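Local coordinates for protein thymidylate synthase (Enterobacteria phage T4, PDB 1TIS) that catalyses the reductive methylation of dUMP to dTMP, using 5,10-methylenetetrahydrofolate as one-carbon donor and yielding dihydrofolate, as a homodimer, at residues Gly25-Thr39 and Gly207-Met220. Numbering follows the deposited sequence.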
loop_
_atom_site.group_PDB
_atom_site.type_symbol
_atom_site.label_atom_id
_atom_site.label_comp_id
_atom_site.label_asym_id
_atom_site.label_seq_id
_atom_site.Cartn_x
_atom_site.Cartn_y
_atom_site.Cartn_z
ATOM N N GLY A 25 20.723 -16.392 -4.147
ATOM C CA GLY A 25 19.755 -16.848 -3.174
ATOM C C GLY A 25 19.492 -15.698 -2.196
ATOM O O GLY A 25 20.329 -14.794 -2.030
ATOM N N THR A 26 18.373 -15.760 -1.481
ATOM C CA THR A 26 17.958 -14.738 -0.537
ATOM C C THR A 26 17.159 -15.508 0.518
ATOM O O THR A 26 16.670 -16.609 0.221
ATOM C CB THR A 26 17.044 -13.717 -1.264
ATOM O OG1 THR A 26 17.641 -13.380 -2.501
ATOM C CG2 THR A 26 16.913 -12.405 -0.544
ATOM N N ILE A 27 17.046 -15.037 1.759
ATOM C CA ILE A 27 16.079 -15.576 2.728
ATOM C C ILE A 27 15.128 -14.369 2.771
ATOM O O ILE A 27 15.630 -13.228 2.872
ATOM C CB ILE A 27 16.805 -15.856 4.075
ATOM C CG1 ILE A 27 17.090 -17.348 4.109
ATOM C CG2 ILE A 27 15.994 -15.433 5.309
ATOM C CD1 ILE A 27 15.885 -18.280 4.417
ATOM N N ALA A 28 13.800 -14.495 2.664
ATOM C CA ALA A 28 12.957 -13.324 2.523
ATOM C C ALA A 28 11.575 -13.630 3.011
ATOM O O ALA A 28 11.230 -14.797 3.003
ATOM C CB ALA A 28 12.856 -12.930 1.079
ATOM N N LEU A 29 10.714 -12.685 3.390
ATOM C CA LEU A 29 9.395 -12.970 3.931
ATOM C C LEU A 29 8.554 -11.873 3.296
ATOM O O LEU A 29 8.931 -10.694 3.288
ATOM C CB LEU A 29 9.490 -12.850 5.485
ATOM C CG LEU A 29 8.367 -13.002 6.554
ATOM C CD1 LEU A 29 7.996 -14.443 6.868
ATOM C CD2 LEU A 29 8.912 -12.437 7.847
ATOM N N PHE A 30 7.411 -12.240 2.725
ATOM C CA PHE A 30 6.479 -11.272 2.110
ATOM C C PHE A 30 5.391 -10.812 3.077
ATOM O O PHE A 30 4.564 -11.616 3.520
ATOM C CB PHE A 30 5.811 -11.914 0.862
ATOM C CG PHE A 30 4.693 -11.133 0.178
ATOM C CD1 PHE A 30 4.976 -9.965 -0.516
ATOM C CD2 PHE A 30 3.384 -11.616 0.252
ATOM C CE1 PHE A 30 3.947 -9.286 -1.128
ATOM C CE2 PHE A 30 2.361 -10.930 -0.367
ATOM C CZ PHE A 30 2.651 -9.766 -1.055
ATOM N N GLY A 31 5.354 -9.560 3.454
ATOM C CA GLY A 31 4.262 -9.115 4.271
ATOM C C GLY A 31 4.760 -8.661 5.592
ATOM O O GLY A 31 4.512 -9.346 6.551
ATOM N N SER A 32 5.439 -7.544 5.765
ATOM C CA SER A 32 5.878 -7.101 7.090
ATOM C C SER A 32 5.199 -5.769 7.435
ATOM O O SER A 32 4.579 -5.163 6.575
ATOM C CB SER A 32 7.392 -6.970 7.045
ATOM O OG SER A 32 7.868 -8.024 6.211
ATOM N N LYS A 33 5.243 -5.248 8.650
ATOM C CA LYS A 33 4.713 -3.949 9.044
ATOM C C LYS A 33 5.396 -3.649 10.383
ATOM O O LYS A 33 5.727 -4.575 11.132
ATOM C CB LYS A 33 3.204 -4.040 9.180
ATOM C CG LYS A 33 2.528 -2.916 9.948
ATOM C CD LYS A 33 1.040 -2.816 9.591
ATOM C CE LYS A 33 0.987 -2.250 8.174
ATOM N NZ LYS A 33 -0.339 -2.218 7.603
ATOM N N LEU A 34 5.741 -2.426 10.720
ATOM C CA LEU A 34 6.346 -2.123 12.015
ATOM C C LEU A 34 5.697 -0.809 12.462
ATOM O O LEU A 34 5.037 -0.216 11.603
ATOM C CB LEU A 34 7.840 -1.910 11.867
ATOM C CG LEU A 34 8.729 -2.943 11.189
ATOM C CD1 LEU A 34 10.119 -2.360 11.134
ATOM C CD2 LEU A 34 8.778 -4.264 11.940
ATOM N N ARG A 35 5.780 -0.264 13.686
ATOM C CA ARG A 35 5.219 1.055 13.976
ATOM C C ARG A 35 6.200 1.785 14.867
ATOM O O ARG A 35 6.731 1.166 15.787
ATOM C CB ARG A 35 3.843 0.954 14.666
ATOM C CG ARG A 35 3.686 -0.097 15.744
ATOM C CD ARG A 35 3.394 -1.571 15.353
ATOM N NE ARG A 35 3.601 -2.410 16.538
ATOM C CZ ARG A 35 4.203 -3.615 16.497
ATOM N NH1 ARG A 35 4.559 -4.198 15.340
ATOM N NH2 ARG A 35 4.436 -4.281 17.640
ATOM N N TRP A 36 6.504 3.064 14.655
ATOM C CA TRP A 36 7.491 3.819 15.430
ATOM C C TRP A 36 6.862 5.024 16.077
ATOM O O TRP A 36 6.097 5.714 15.410
ATOM C CB TRP A 36 8.650 4.413 14.596
ATOM C CG TRP A 36 9.582 3.415 13.956
ATOM C CD1 TRP A 36 10.656 2.916 14.630
ATOM C CD2 TRP A 36 9.398 2.879 12.721
ATOM N NE1 TRP A 36 11.155 2.032 13.816
ATOM C CE2 TRP A 36 10.441 1.972 12.667
ATOM C CE3 TRP A 36 8.520 3.006 11.666
ATOM C CZ2 TRP A 36 10.604 1.177 11.536
ATOM C CZ3 TRP A 36 8.689 2.212 10.553
ATOM C CH2 TRP A 36 9.722 1.303 10.485
ATOM N N ASP A 37 7.176 5.334 17.328
ATOM C CA ASP A 37 6.650 6.542 17.950
ATOM C C ASP A 37 7.760 7.554 17.841
ATOM O O ASP A 37 8.760 7.413 18.543
ATOM C CB ASP A 37 6.325 6.368 19.439
ATOM C CG ASP A 37 4.889 5.951 19.699
ATOM O OD1 ASP A 37 4.013 6.826 19.594
ATOM O OD2 ASP A 37 4.668 4.772 20.010
ATOM N N LEU A 38 7.637 8.580 17.015
ATOM C CA LEU A 38 8.707 9.560 16.948
ATOM C C LEU A 38 8.775 10.424 18.206
ATOM O O LEU A 38 9.778 11.117 18.448
ATOM C CB LEU A 38 8.521 10.441 15.729
ATOM C CG LEU A 38 8.819 9.777 14.393
ATOM C CD1 LEU A 38 7.710 8.853 13.937
ATOM C CD2 LEU A 38 8.933 10.862 13.373
ATOM N N THR A 39 7.677 10.351 18.999
ATOM C CA THR A 39 7.516 11.019 20.291
ATOM C C THR A 39 8.558 10.480 21.260
ATOM O O THR A 39 9.127 11.221 22.067
ATOM C CB THR A 39 6.092 10.786 20.933
ATOM O OG1 THR A 39 5.365 9.788 20.195
ATOM C CG2 THR A 39 5.358 12.114 21.020
ATOM N N GLY A 207 3.753 12.186 14.864
ATOM C CA GLY A 207 3.196 11.081 15.602
ATOM C C GLY A 207 3.845 9.782 15.303
ATOM O O GLY A 207 5.016 9.620 15.593
ATOM N N ASP A 208 3.151 8.839 14.729
ATOM C CA ASP A 208 3.726 7.519 14.601
ATOM C C ASP A 208 4.135 7.274 13.175
ATOM O O ASP A 208 3.541 7.893 12.275
ATOM C CB ASP A 208 2.724 6.459 14.990
ATOM C CG ASP A 208 2.254 6.446 16.442
ATOM O OD1 ASP A 208 2.414 7.429 17.184
ATOM O OD2 ASP A 208 1.703 5.417 16.823
ATOM N N LEU A 209 5.081 6.347 12.955
ATOM C CA LEU A 209 5.578 6.023 11.628
ATOM C C LEU A 209 5.316 4.557 11.407
ATOM O O LEU A 209 5.845 3.796 12.202
ATOM C CB LEU A 209 7.066 6.317 11.550
ATOM C CG LEU A 209 7.743 6.227 10.215
ATOM C CD1 LEU A 209 7.246 7.295 9.250
ATOM C CD2 LEU A 209 9.239 6.376 10.458
ATOM N N ILE A 210 4.556 4.100 10.402
ATOM C CA ILE A 210 4.221 2.691 10.184
ATOM C C ILE A 210 4.733 2.291 8.836
ATOM O O ILE A 210 4.685 3.096 7.925
ATOM C CB ILE A 210 2.720 2.481 10.194
ATOM C CG1 ILE A 210 2.048 3.197 11.333
ATOM C CG2 ILE A 210 2.448 1.020 10.395
ATOM C CD1 ILE A 210 0.534 3.147 11.072
ATOM N N PHE A 211 5.159 1.074 8.596
ATOM C CA PHE A 211 5.762 0.698 7.320
ATOM C C PHE A 211 5.156 -0.610 6.870
ATOM O O PHE A 211 5.238 -1.554 7.675
ATOM C CB PHE A 211 7.294 0.530 7.480
ATOM C CG PHE A 211 7.975 -0.504 6.588
ATOM C CD1 PHE A 211 8.178 -0.270 5.247
ATOM C CD2 PHE A 211 8.384 -1.698 7.135
ATOM C CE1 PHE A 211 8.784 -1.228 4.456
ATOM C CE2 PHE A 211 8.986 -2.655 6.347
ATOM C CZ PHE A 211 9.192 -2.422 5.001
ATOM N N SER A 212 4.653 -0.684 5.626
ATOM C CA SER A 212 4.084 -1.928 5.162
ATOM C C SER A 212 5.052 -2.537 4.173
ATOM O O SER A 212 5.581 -1.857 3.282
ATOM C CB SER A 212 2.757 -1.637 4.540
ATOM O OG SER A 212 1.895 -0.948 5.441
ATOM N N GLY A 213 5.307 -3.824 4.279
ATOM C CA GLY A 213 6.311 -4.432 3.436
ATOM C C GLY A 213 5.726 -5.455 2.491
ATOM O O GLY A 213 4.717 -6.126 2.759
ATOM N N GLY A 214 6.407 -5.462 1.367
ATOM C CA GLY A 214 6.133 -6.453 0.378
ATOM C C GLY A 214 7.228 -7.498 0.482
ATOM O O GLY A 214 7.317 -8.256 1.461
ATOM N N ASN A 215 8.109 -7.593 -0.492
ATOM C CA ASN A 215 9.162 -8.569 -0.345
ATOM C C ASN A 215 10.368 -8.051 0.419
ATOM O O ASN A 215 11.342 -7.519 -0.147
ATOM C CB ASN A 215 9.575 -9.012 -1.694
ATOM C CG ASN A 215 10.302 -10.324 -1.644
ATOM O OD1 ASN A 215 9.802 -11.339 -2.115
ATOM N ND2 ASN A 215 11.505 -10.369 -1.100
ATOM N N THR A 216 10.268 -8.240 1.729
ATOM C CA THR A 216 11.335 -7.995 2.711
ATOM C C THR A 216 12.347 -9.150 2.587
ATOM O O THR A 216 12.089 -10.344 2.778
ATOM C CB THR A 216 10.699 -7.938 4.119
ATOM O OG1 THR A 216 9.892 -6.761 4.163
ATOM C CG2 THR A 216 11.716 -7.888 5.227
ATOM N N HIS A 217 13.557 -8.787 2.220
ATOM C CA HIS A 217 14.528 -9.786 1.943
ATOM C C HIS A 217 15.898 -9.396 2.477
ATOM O O HIS A 217 16.215 -8.197 2.600
ATOM C CB HIS A 217 14.472 -9.972 0.434
ATOM C CG HIS A 217 14.814 -8.818 -0.519
ATOM N ND1 HIS A 217 15.798 -7.913 -0.544
ATOM C CD2 HIS A 217 14.074 -8.591 -1.651
ATOM C CE1 HIS A 217 15.689 -7.177 -1.623
ATOM N NE2 HIS A 217 14.640 -7.603 -2.272
ATOM N N ILE A 218 16.704 -10.411 2.780
ATOM C CA ILE A 218 18.076 -10.285 3.230
ATOM C C ILE A 218 18.826 -11.080 2.172
ATOM O O ILE A 218 18.401 -12.204 1.883
ATOM C CB ILE A 218 18.237 -10.952 4.582
ATOM C CG1 ILE A 218 17.329 -10.366 5.643
ATOM C CG2 ILE A 218 19.698 -10.798 4.955
ATOM C CD1 ILE A 218 17.470 -11.153 6.951
ATOM N N TYR A 219 19.923 -10.583 1.593
ATOM C CA TYR A 219 20.600 -11.312 0.500
ATOM C C TYR A 219 21.489 -12.393 1.069
ATOM O O TYR A 219 22.007 -12.189 2.176
ATOM C CB TYR A 219 21.495 -10.390 -0.378
ATOM C CG TYR A 219 20.723 -9.466 -1.330
ATOM C CD1 TYR A 219 19.918 -10.003 -2.318
ATOM C CD2 TYR A 219 20.779 -8.097 -1.170
ATOM C CE1 TYR A 219 19.167 -9.188 -3.130
ATOM C CE2 TYR A 219 20.027 -7.283 -1.988
ATOM C CZ TYR A 219 19.220 -7.828 -2.955
ATOM O OH TYR A 219 18.407 -6.996 -3.710
ATOM N N MET A 220 21.745 -13.502 0.369
ATOM C CA MET A 220 22.593 -14.555 0.917
ATOM C C MET A 220 24.112 -14.268 0.952
ATOM O O MET A 220 24.960 -15.169 0.976
ATOM C CB MET A 220 22.284 -15.834 0.129
ATOM C CG MET A 220 21.088 -16.617 0.731
ATOM S SD MET A 220 20.287 -17.920 -0.282
ATOM C CE MET A 220 21.584 -19.070 -0.668
#
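In the large mixed sheet of thymidylate synthase, which packs against its counterpart in the second subunit, Gly25-Thr39 runs antiparallel to Gly207-Met220, and both chains bend together at Gly31 and Gly214. Strand 33-37 lies at 164° to strand 207-213; beyond the bend, 26-30 pairs with 216-219. At the corner Gly214 O is gripped twice, by Gly31 N at 3.1 Å and by Thr216 N from the opposite face of its carbonyl plane. Asn215 centres an inverse gamma turn here, and on the inner side Ser32 OG meets Thr216 OG1 in a hydroxyl-hydroxyl hydrogen bond of 3.1 Å.

On the face turned to helix 184-202, Trp36 and Phe211 lie side by side, and Phe211 CB sits at the edge of the indole, 3.8 Å from Trp36 CZ3. Leu209, its CG anti to the backbone N (chi1 -172°), brings CG to 3.6 Å from Trp36 CE3, and Leu38 CD1 crosses to Leu209 CB. The other face carries Lys33, whose NZ bonds to Ser32 O of the second subunit, beside Ser212. Past the corner, His217 and Tyr219 share one side of strand 216-219 and, by similarity, belong with Ile218 to the dUMP site shared across the dimer. Ala28 CB lies against His217 CB (3.4 Å); in the backbone between the strands, Ile218 N points almost straight at Ile27 O, 3.0 Å away (169° at the hydrogen).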